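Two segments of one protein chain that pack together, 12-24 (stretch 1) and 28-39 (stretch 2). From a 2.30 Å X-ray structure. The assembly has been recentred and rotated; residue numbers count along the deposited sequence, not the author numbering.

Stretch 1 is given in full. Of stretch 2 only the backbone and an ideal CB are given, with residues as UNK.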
# COMPACT_ATOMS: atom_id res chain seq x y z
N ASN A 12 -10.03 -10.23 23.47
CA ASN A 12 -8.84 -10.81 22.92
C ASN A 12 -8.90 -10.90 21.38
O ASN A 12 -9.85 -11.43 20.80
CB ASN A 12 -8.62 -12.19 23.55
CG ASN A 12 -7.24 -12.71 23.30
OD1 ASN A 12 -6.90 -13.09 22.18
ND2 ASN A 12 -6.40 -12.69 24.34
N LEU A 13 -7.87 -10.38 20.72
CA LEU A 13 -7.88 -10.32 19.27
C LEU A 13 -7.66 -11.68 18.62
O LEU A 13 -7.82 -11.83 17.41
CB LEU A 13 -6.86 -9.31 18.77
CG LEU A 13 -7.10 -7.89 19.29
CD1 LEU A 13 -5.90 -7.03 18.97
CD2 LEU A 13 -8.38 -7.31 18.69
N ILE A 14 -7.28 -12.67 19.42
CA ILE A 14 -7.12 -14.01 18.86
C ILE A 14 -8.45 -14.72 18.70
O ILE A 14 -8.62 -15.52 17.78
CB ILE A 14 -6.21 -14.89 19.72
CG1 ILE A 14 -4.78 -14.37 19.62
CG2 ILE A 14 -6.33 -16.36 19.27
CD1 ILE A 14 -3.86 -14.82 20.73
N ASP A 15 -9.42 -14.40 19.56
CA ASP A 15 -10.67 -15.14 19.60
C ASP A 15 -11.91 -14.36 19.20
O ASP A 15 -12.92 -14.95 18.80
CB ASP A 15 -10.86 -15.75 20.99
CG ASP A 15 -9.70 -16.61 21.40
OD1 ASP A 15 -9.39 -17.60 20.69
OD2 ASP A 15 -9.08 -16.32 22.44
N GLU A 16 -11.86 -13.04 19.28
CA GLU A 16 -13.06 -12.25 19.01
C GLU A 16 -13.19 -11.83 17.55
O GLU A 16 -12.20 -11.69 16.83
CB GLU A 16 -13.11 -11.03 19.93
CG GLU A 16 -13.01 -11.37 21.41
CD GLU A 16 -14.27 -12.02 21.96
OE1 GLU A 16 -15.33 -11.97 21.31
OE2 GLU A 16 -14.19 -12.59 23.07
N PRO A 17 -14.42 -11.62 17.10
CA PRO A 17 -14.60 -11.23 15.70
C PRO A 17 -14.23 -9.77 15.47
O PRO A 17 -14.86 -8.91 16.04
CB PRO A 17 -16.10 -11.45 15.45
CG PRO A 17 -16.74 -11.56 16.83
CD PRO A 17 -15.68 -12.05 17.76
N TRP A 18 -13.22 -9.49 14.66
CA TRP A 18 -12.86 -8.10 14.38
C TRP A 18 -12.24 -7.94 13.00
O TRP A 18 -12.12 -6.83 12.50
CB TRP A 18 -11.92 -7.53 15.46
CG TRP A 18 -10.58 -8.17 15.52
CD1 TRP A 18 -10.28 -9.41 15.98
CD2 TRP A 18 -9.33 -7.58 15.10
NE1 TRP A 18 -8.93 -9.65 15.86
CE2 TRP A 18 -8.33 -8.54 15.33
CE3 TRP A 18 -8.97 -6.34 14.55
CZ2 TRP A 18 -6.99 -8.29 15.04
CZ3 TRP A 18 -7.65 -6.10 14.26
CH2 TRP A 18 -6.67 -7.06 14.50
N ILE A 19 -11.85 -9.06 12.38
CA ILE A 19 -11.23 -9.06 11.06
C ILE A 19 -12.30 -9.36 10.00
O ILE A 19 -12.86 -10.47 9.96
CB ILE A 19 -10.11 -10.13 10.97
CG1 ILE A 19 -9.05 -9.91 12.06
CG2 ILE A 19 -9.45 -10.15 9.59
CD1 ILE A 19 -8.03 -11.02 12.15
N PRO A 20 -12.61 -8.37 9.15
CA PRO A 20 -13.67 -8.59 8.16
C PRO A 20 -13.18 -9.41 6.96
O PRO A 20 -12.33 -8.93 6.21
CB PRO A 20 -14.02 -7.16 7.70
CG PRO A 20 -12.97 -6.25 8.31
CD PRO A 20 -11.92 -7.10 8.96
N VAL A 21 -13.73 -10.61 6.78
CA VAL A 21 -13.35 -11.45 5.65
C VAL A 21 -14.57 -11.86 4.81
O VAL A 21 -15.66 -12.05 5.34
CB VAL A 21 -12.60 -12.74 6.12
CG1 VAL A 21 -11.22 -12.42 6.69
CG2 VAL A 21 -13.44 -13.47 7.15
N LEU A 22 -14.38 -12.02 3.51
CA LEU A 22 -15.45 -12.47 2.64
C LEU A 22 -15.56 -14.00 2.71
O LEU A 22 -14.58 -14.72 2.50
CB LEU A 22 -15.19 -12.01 1.22
CG LEU A 22 -16.33 -11.89 0.21
CD1 LEU A 22 -17.47 -11.04 0.74
CD2 LEU A 22 -15.78 -11.29 -1.08
N LYS A 23 -16.75 -14.49 3.05
CA LYS A 23 -16.97 -15.92 3.13
C LYS A 23 -18.31 -16.27 2.51
O LYS A 23 -19.35 -15.77 2.94
CB LYS A 23 -16.95 -16.39 4.58
CG LYS A 23 -17.11 -17.88 4.71
CD LYS A 23 -16.97 -18.34 6.15
CE LYS A 23 -16.81 -19.86 6.20
NZ LYS A 23 -17.14 -20.41 7.55
N GLY A 24 -18.30 -17.13 1.49
CA GLY A 24 -19.52 -17.48 0.79
C GLY A 24 -20.28 -16.25 0.33
O GLY A 24 -21.50 -16.21 0.40
N UNK A 28 -18.07 -11.56 7.11
CA UNK A 28 -18.17 -11.96 8.50
C UNK A 28 -16.92 -11.47 9.21
O UNK A 28 -15.99 -11.02 8.56
CB UNK A 28 -18.34 -13.47 8.64
N UNK A 29 -16.90 -11.53 10.53
CA UNK A 29 -15.72 -11.11 11.26
C UNK A 29 -15.19 -12.25 12.10
O UNK A 29 -15.96 -12.98 12.75
CB UNK A 29 -16.03 -9.90 12.14
N UNK A 30 -13.88 -12.42 12.05
CA UNK A 30 -13.19 -13.49 12.72
C UNK A 30 -12.01 -12.92 13.53
O UNK A 30 -11.64 -11.74 13.38
CB UNK A 30 -12.71 -14.53 11.71
N UNK A 31 -11.46 -13.75 14.40
CA UNK A 31 -10.28 -13.39 15.16
C UNK A 31 -9.06 -13.93 14.45
O UNK A 31 -9.19 -14.59 13.41
CB UNK A 31 -10.36 -13.92 16.59
N UNK A 32 -7.89 -13.64 15.00
CA UNK A 32 -6.64 -14.04 14.37
C UNK A 32 -6.52 -15.55 14.24
O UNK A 32 -6.07 -16.05 13.21
CB UNK A 32 -5.45 -13.49 15.17
N UNK A 33 -6.94 -16.30 15.27
CA UNK A 33 -6.85 -17.75 15.21
C UNK A 33 -7.55 -18.37 14.00
O UNK A 33 -6.96 -19.11 13.22
CB UNK A 33 -7.44 -18.34 16.49
N UNK A 34 -8.83 -18.05 13.85
CA UNK A 34 -9.61 -18.54 12.73
C UNK A 34 -9.10 -18.03 11.38
O UNK A 34 -9.11 -18.75 10.39
CB UNK A 34 -11.08 -18.14 12.91
N UNK A 35 -8.69 -16.77 11.34
CA UNK A 35 -8.18 -16.20 10.10
C UNK A 35 -7.01 -17.03 9.59
O UNK A 35 -6.88 -17.24 8.40
CB UNK A 35 -7.76 -14.74 10.31
N UNK A 36 -6.15 -17.49 10.49
CA UNK A 36 -4.96 -18.25 10.13
C UNK A 36 -5.25 -19.73 9.88
O UNK A 36 -4.96 -20.25 8.82
CB UNK A 36 -3.91 -18.11 11.23
N UNK A 37 -5.83 -20.39 10.88
CA UNK A 37 -6.11 -21.82 10.82
C UNK A 37 -7.12 -22.18 9.74
O UNK A 37 -7.11 -23.27 9.22
CB UNK A 37 -6.62 -22.31 12.18
N UNK A 38 -8.00 -21.25 9.40
CA UNK A 38 -8.98 -21.51 8.36
C UNK A 38 -8.90 -20.52 7.20
O UNK A 38 -9.91 -20.19 6.59
CB UNK A 38 -10.39 -21.48 8.96
N UNK A 39 -7.69 -20.07 6.88
CA UNK A 39 -7.48 -19.07 5.83
C UNK A 39 -8.10 -19.47 4.49
O UNK A 39 -8.67 -18.63 3.79
CB UNK A 39 -5.98 -18.83 5.64

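Position 28 has extended angles (phi/psi -121/169) and pairs antiparallel with Val-21: its N donates to Val-21 O (3.0 Å), and Val-21 N donates to its O (2.9 Å). The ideal CB lies on the sheet face that carries Val-21, 5.2 Å from Lys-23 CB, so an apolar, perhaps beta-branched side chain would suit. It is Val-28, chi1 m, whose CG2 lies 3.9 Å from Val-21 CG2.

Position 29 turns to the other face, that of Pro-20. Its ideal CB is 3.7 Å from Pro-17 CB. A long side chain with an aliphatic stem could cover the prolines; its end could be polar or not. Glu-29 does this: CG lies 4.0 Å from Pro-20 CA, and OE1 reaches within 3.6 Å of Trp-18 CA.

At position 30 the CB returns to the face of Ile-19 and Val-21, 4.7 Å from Val-21 CG2. The backbone N donates to Ile-19 O (3.0 Å), while the O accepts from both Trp-18 N (3.0 Å) and Ile-19 N (2.9 Å). A compact apolar residue is expected. Val-30 places CG1 4.0 Å from Val-21 CG2 and CG2 4.0 Å from Ile-19 CB.

Position 31 is decided by space. An ideal CB would sit 2.6 Å from Ile-14 O and 2.9 Å from Glu-16 O, both clashes. Glycine fits: Gly-31 is the N-cap, its CA 3.1 Å from Glu-16 O.

Position 32 begins the helix, and its N donates to Leu-13 O (3.0 Å). The CB points sideways, 4.7 Å from Ile-19 CD1, with the Trp-18 ring within reach; leucine, isoleucine or methionine could serve. Ile-32 sets CG1 4.0 Å from both Ile-19 CD1 and Trp-18 CZ2, the latter at the ring edge.

At position 33 the N donates to Ile-14 O (3.1 Å). A CB would lie 3.3 Å from that oxygen but has room, so alanine or serine is also plausible; the residue is Gly-33.

Position 34 points sideways into open space, favouring polar residues: Glu-34. Water 1 joins its N (3.0 Å) to Ile-14 O (2.7 Å).

Position 35 faces Ile-19, with CB 4.2 Å from CD1. A small apolar residue suits, and Ala-35 makes that contact.

Positions 36, 37 and 39 are out of reach and unconstrained here: Leu-36, Leu-37, Ala-39.

Position 38 points toward stretch 1 from afar; Lys-23 would favour an acid. Instead Arg-38 brings NH2 2.8 Å from Lys-23 NZ, two donors of like charge, while NH2 forms a salt bridge with Glu-34 OE2 (3.1 Å).

Stretch 2 28-39: VEVGIGEALLRA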
# COMPACT_ATOMS: atom_id res chain seq x y z
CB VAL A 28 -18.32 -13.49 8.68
CG1 VAL A 28 -19.64 -13.95 8.13
CG2 VAL A 28 -17.21 -14.22 7.97
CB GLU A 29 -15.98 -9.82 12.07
CG GLU A 29 -16.25 -8.61 11.17
CD GLU A 29 -16.37 -7.28 11.93
OE1 GLU A 29 -16.18 -7.26 13.16
OE2 GLU A 29 -16.66 -6.24 11.29
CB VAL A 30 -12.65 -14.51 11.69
CG1 VAL A 30 -13.82 -15.06 10.84
CG2 VAL A 30 -11.58 -13.87 10.79
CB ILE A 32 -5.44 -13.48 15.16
CG1 ILE A 32 -5.38 -11.95 15.01
CG2 ILE A 32 -4.12 -14.13 14.72
CD1 ILE A 32 -4.44 -11.28 16.01
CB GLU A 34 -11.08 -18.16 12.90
CG GLU A 34 -11.98 -18.71 11.82
CD GLU A 34 -13.45 -18.49 12.09
OE1 GLU A 34 -13.81 -17.99 13.18
OE2 GLU A 34 -14.27 -18.82 11.19
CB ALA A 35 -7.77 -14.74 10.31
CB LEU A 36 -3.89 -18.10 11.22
CG LEU A 36 -3.27 -16.69 11.36
CD1 LEU A 36 -1.99 -16.75 12.22
CD2 LEU A 36 -2.99 -16.16 9.96
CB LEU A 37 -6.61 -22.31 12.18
CG LEU A 37 -5.59 -22.01 13.27
CD1 LEU A 37 -6.14 -22.35 14.65
CD2 LEU A 37 -4.29 -22.76 12.98
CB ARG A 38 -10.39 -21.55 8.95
CG ARG A 38 -10.61 -22.76 9.84
CD ARG A 38 -11.97 -22.69 10.52
NE ARG A 38 -12.93 -21.95 9.70
CZ ARG A 38 -14.21 -21.76 10.03
NH1 ARG A 38 -14.70 -22.26 11.17
NH2 ARG A 38 -15.00 -21.06 9.22
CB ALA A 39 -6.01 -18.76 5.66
O HOH W 1 -10.37 -16.86 16.14
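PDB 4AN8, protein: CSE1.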